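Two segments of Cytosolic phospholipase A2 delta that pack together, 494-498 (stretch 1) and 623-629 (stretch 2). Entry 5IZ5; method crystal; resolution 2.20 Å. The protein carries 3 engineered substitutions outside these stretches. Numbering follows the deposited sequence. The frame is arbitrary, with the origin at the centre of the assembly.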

ATOM      1  N   PHE B 494       5.895   0.038   2.655  1.00 36.11           N
ATOM      2  CA  PHE B 494       6.129   1.097   1.703  1.00 36.57           C
ATOM      3  C   PHE B 494       7.597   1.164   1.367  1.00 37.97           C
ATOM      4  O   PHE B 494       8.418   1.388   2.255  1.00 37.15           O
ATOM      5  CB  PHE B 494       5.727   2.454   2.309  1.00 36.30           C
ATOM      6  CG  PHE B 494       4.257   2.667   2.417  1.00 36.50           C
ATOM      7  CD1 PHE B 494       3.608   3.488   1.507  1.00 36.33           C
ATOM      8  CD2 PHE B 494       3.520   2.096   3.455  1.00 36.46           C
ATOM      9  CE1 PHE B 494       2.252   3.711   1.610  1.00 35.71           C
ATOM     10  CE2 PHE B 494       2.160   2.315   3.559  1.00 36.55           C
ATOM     11  CZ  PHE B 494       1.527   3.124   2.630  1.00 36.63           C
ATOM     12  N   LEU B 495       7.916   1.019   0.084  1.00 39.03           N
ATOM     13  CA  LEU B 495       9.287   1.193  -0.388  1.00 39.90           C
ATOM     14  C   LEU B 495       9.796   2.630  -0.120  1.00 40.26           C
ATOM     15  O   LEU B 495      10.913   2.829   0.332  1.00 41.02           O
ATOM     16  CB  LEU B 495       9.383   0.838  -1.881  1.00 41.82           C
ATOM     17  CG  LEU B 495       9.046  -0.611  -2.276  1.00 44.37           C
ATOM     18  CD1 LEU B 495       9.025  -0.781  -3.794  1.00 46.10           C
ATOM     19  CD2 LEU B 495      10.009  -1.605  -1.643  1.00 44.74           C
ATOM     20  N   LYS B 496       8.950   3.626  -0.353  1.00 40.84           N
ATOM     21  CA  LYS B 496       9.328   5.032  -0.150  1.00 40.88           C
ATOM     22  C   LYS B 496       9.696   5.387   1.310  1.00 40.46           C
ATOM     23  O   LYS B 496      10.628   6.161   1.553  1.00 40.40           O
ATOM     24  CB  LYS B 496       8.182   5.940  -0.622  1.00 43.28           C
ATOM     25  CG  LYS B 496       8.452   7.447  -0.618  1.00 45.99           C
ATOM     26  CD  LYS B 496       7.173   8.249  -0.334  1.00 47.80           C
ATOM     27  CE  LYS B 496       6.299   8.431  -1.548  1.00 47.68           C
ATOM     28  NZ  LYS B 496       5.328   9.530  -1.313  1.00 48.19           N
ATOM     29  N   TYR B 497       8.976   4.825   2.278  1.00 38.66           N
ATOM     30  CA  TYR B 497       9.146   5.214   3.691  1.00 39.01           C
ATOM     31  C   TYR B 497      10.011   4.237   4.502  1.00 38.77           C
ATOM     32  O   TYR B 497      10.339   4.502   5.674  1.00 38.93           O
ATOM     33  CB  TYR B 497       7.786   5.358   4.377  1.00 38.88           C
ATOM     34  CG  TYR B 497       6.845   6.369   3.761  1.00 37.24           C
ATOM     35  CD1 TYR B 497       7.082   7.730   3.868  1.00 38.12           C
ATOM     36  CD2 TYR B 497       5.699   5.961   3.105  1.00 37.39           C
ATOM     37  CE1 TYR B 497       6.211   8.656   3.306  1.00 36.96           C
ATOM     38  CE2 TYR B 497       4.819   6.868   2.550  1.00 36.53           C
ATOM     39  CZ  TYR B 497       5.079   8.218   2.653  1.00 37.21           C
ATOM     40  OH  TYR B 497       4.210   9.126   2.102  1.00 36.12           O
ATOM     41  N   GLY B 498      10.372   3.108   3.891  1.00 38.38           N
ATOM     42  CA  GLY B 498      11.175   2.101   4.570  1.00 38.35           C
ATOM     43  C   GLY B 498      10.510   1.583   5.834  1.00 37.29           C
ATOM     44  O   GLY B 498      11.141   1.481   6.881  1.00 38.33           O
ATOM     45  N   LYS B 623      18.399   8.955   0.139  1.00 54.23           N
ATOM     46  CA  LYS B 623      18.540   8.346  -1.181  1.00 55.88           C
ATOM     47  C   LYS B 623      17.300   7.581  -1.606  1.00 54.00           C
ATOM     48  O   LYS B 623      16.841   7.693  -2.740  1.00 55.02           O
ATOM     49  CB  LYS B 623      19.721   7.384  -1.198  1.00 59.88           C
ATOM     50  CG  LYS B 623      21.076   8.063  -1.165  1.00 67.15           C
ATOM     51  CD  LYS B 623      22.201   7.050  -1.001  1.00 72.30           C
ATOM     52  CE  LYS B 623      23.567   7.693  -1.184  1.00 75.86           C
ATOM     53  NZ  LYS B 623      24.674   6.760  -0.826  1.00 78.49           N
ATOM     54  N   ASP B 624      16.778   6.773  -0.697  1.00 52.28           N
ATOM     55  CA  ASP B 624      15.642   5.917  -1.021  1.00 51.49           C
ATOM     56  C   ASP B 624      14.302   6.637  -1.077  1.00 50.35           C
ATOM     57  O   ASP B 624      13.469   6.292  -1.904  1.00 52.03           O
ATOM     58  CB  ASP B 624      15.568   4.748  -0.055  1.00 52.78           C
ATOM     59  CG  ASP B 624      16.841   3.934  -0.046  1.00 53.72           C
ATOM     60  OD1 ASP B 624      17.365   3.643  -1.140  1.00 55.57           O
ATOM     61  OD2 ASP B 624      17.324   3.595   1.052  1.00 57.35           O
ATOM     62  N   PHE B 625      14.089   7.639  -0.231  1.00 48.74           N
ATOM     63  CA  PHE B 625      12.853   8.415  -0.293  1.00 48.84           C
ATOM     64  C   PHE B 625      12.863   9.214  -1.598  1.00 48.59           C
ATOM     65  O   PHE B 625      11.867   9.269  -2.323  1.00 47.42           O
ATOM     66  CB  PHE B 625      12.739   9.379   0.890  1.00 46.59           C
ATOM     67  CG  PHE B 625      11.538  10.270   0.813  1.00 46.73           C
ATOM     68  CD1 PHE B 625      10.315   9.832   1.284  1.00 45.93           C
ATOM     69  CD2 PHE B 625      11.621  11.535   0.237  1.00 46.18           C
ATOM     70  CE1 PHE B 625       9.195  10.637   1.200  1.00 45.58           C
ATOM     71  CE2 PHE B 625      10.506  12.343   0.152  1.00 46.28           C
ATOM     72  CZ  PHE B 625       9.289  11.892   0.628  1.00 46.23           C
ATOM     73  N   SER B 626      14.008   9.831  -1.874  1.00 50.39           N
ATOM     74  CA  SER B 626      14.196  10.618  -3.108  1.00 52.39           C
ATOM     75  C   SER B 626      13.958   9.780  -4.360  1.00 52.10           C
ATOM     76  O   SER B 626      13.379  10.264  -5.325  1.00 53.53           O
ATOM     77  CB  SER B 626      15.590  11.257  -3.151  1.00 52.69           C
ATOM     78  OG  SER B 626      15.648  12.423  -2.350  1.00 53.88           O
ATOM     79  N   THR B 627      14.355   8.513  -4.321  1.00 54.09           N
ATOM     80  CA  THR B 627      14.135   7.603  -5.447  1.00 53.71           C
ATOM     81  C   THR B 627      12.656   7.488  -5.759  1.00 55.82           C
ATOM     82  O   THR B 627      12.260   7.548  -6.917  1.00 55.44           O
ATOM     83  CB  THR B 627      14.652   6.197  -5.133  1.00 53.97           C
ATOM     84  OG1 THR B 627      16.060   6.247  -4.883  1.00 56.41           O
ATOM     85  CG2 THR B 627      14.381   5.238  -6.277  1.00 55.25           C
ATOM     86  N   TRP B 628      11.845   7.315  -4.722  1.00 53.36           N
ATOM     87  CA  TRP B 628      10.410   7.077  -4.887  1.00 53.02           C
ATOM     88  C   TRP B 628       9.553   8.339  -4.802  1.00 53.71           C
ATOM     89  O   TRP B 628       8.353   8.276  -5.034  1.00 52.82           O
ATOM     90  CB  TRP B 628       9.943   6.027  -3.876  1.00 51.86           C
ATOM     91  CG  TRP B 628      10.670   4.738  -4.080  1.00 51.04           C
ATOM     92  CD1 TRP B 628      11.627   4.195  -3.270  1.00 49.70           C
ATOM     93  CD2 TRP B 628      10.538   3.854  -5.196  1.00 50.34           C
ATOM     94  NE1 TRP B 628      12.081   3.013  -3.804  1.00 51.07           N
ATOM     95  CE2 TRP B 628      11.429   2.781  -4.987  1.00 49.67           C
ATOM     96  CE3 TRP B 628       9.745   3.859  -6.351  1.00 51.30           C
ATOM     97  CZ2 TRP B 628      11.553   1.723  -5.889  1.00 50.36           C
ATOM     98  CZ3 TRP B 628       9.866   2.803  -7.249  1.00 50.83           C
ATOM     99  CH2 TRP B 628      10.764   1.751  -7.010  1.00 50.63           C
ATOM    100  N   ALA B 629      10.156   9.490  -4.513  1.00 57.62           N
ATOM    101  CA  ALA B 629       9.352  10.713  -4.326  1.00 60.47           C
ATOM    102  C   ALA B 629       8.699  11.279  -5.597  1.00 63.61           C
ATOM    103  O   ALA B 629       9.387  11.564  -6.568  1.00 63.05           O
ATOM    104  CB  ALA B 629      10.169  11.813  -3.651  1.00 59.49           C
TER

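The two stretches, distant in sequence but in one chain, meet through a small, side-chain-driven contact made by van der Waals and CH-pi packing, with no hydrogen bond across it. About 310 Å² is buried, both sides summed.

Stretch 2 is helical from Lys623 to Trp628. Stretch 1 is a short turn: Leu495 to Tyr497 have helical phi/psi without the regular bonds, and a weak hydrogen bond from Gly498 N to Phe494 O (3.1 Å) spans it. Gly498 has phi 59° and psi 48°, a positive phi that by itself favours glycine. The backbones come closest at Lys496 and Phe625, whose CA atoms lie 4.9 Å apart. Such an approach leaves little room between the two backbones, and Lys496 is the residue of stretch 1 most covered by the helix.

Trp628, its CA-to-CB bond pointing toward stretch 1, receives Leu495 on one face of its indole. Leu495 CB lies 4.2 Å from the centroid of the five-membered ring and 19° off the ring normal, the geometry of a CH-pi contact, in which a weakly polarised C-H meets the pi cloud. Farther along the indole, Leu495 CD1 reaches Trp628 CZ2 at 4.1 Å, an apolar contact.

Lys496 contributes its aliphatic chain rather than its charge. Its CB sits 3.7 Å from Trp628 CB, and its CD comes within 3.5 Å of Phe625 CE1, approaching that ring obliquely; NZ is hydrogen-bonded elsewhere in the structure.

Phe625, with chi1 at 176° (t), extends its ring to stretch 1 although its CA-to-CB bond points sideways. Tyr497 points away at CB, yet its ring end returns: Tyr497 CE1 lies 4.2 Å from Phe625 CE1, at the edge of the Phe625 ring and near its plane. This is an apolar contact at the edge of the Phe625 ring, not a face-to-face stack.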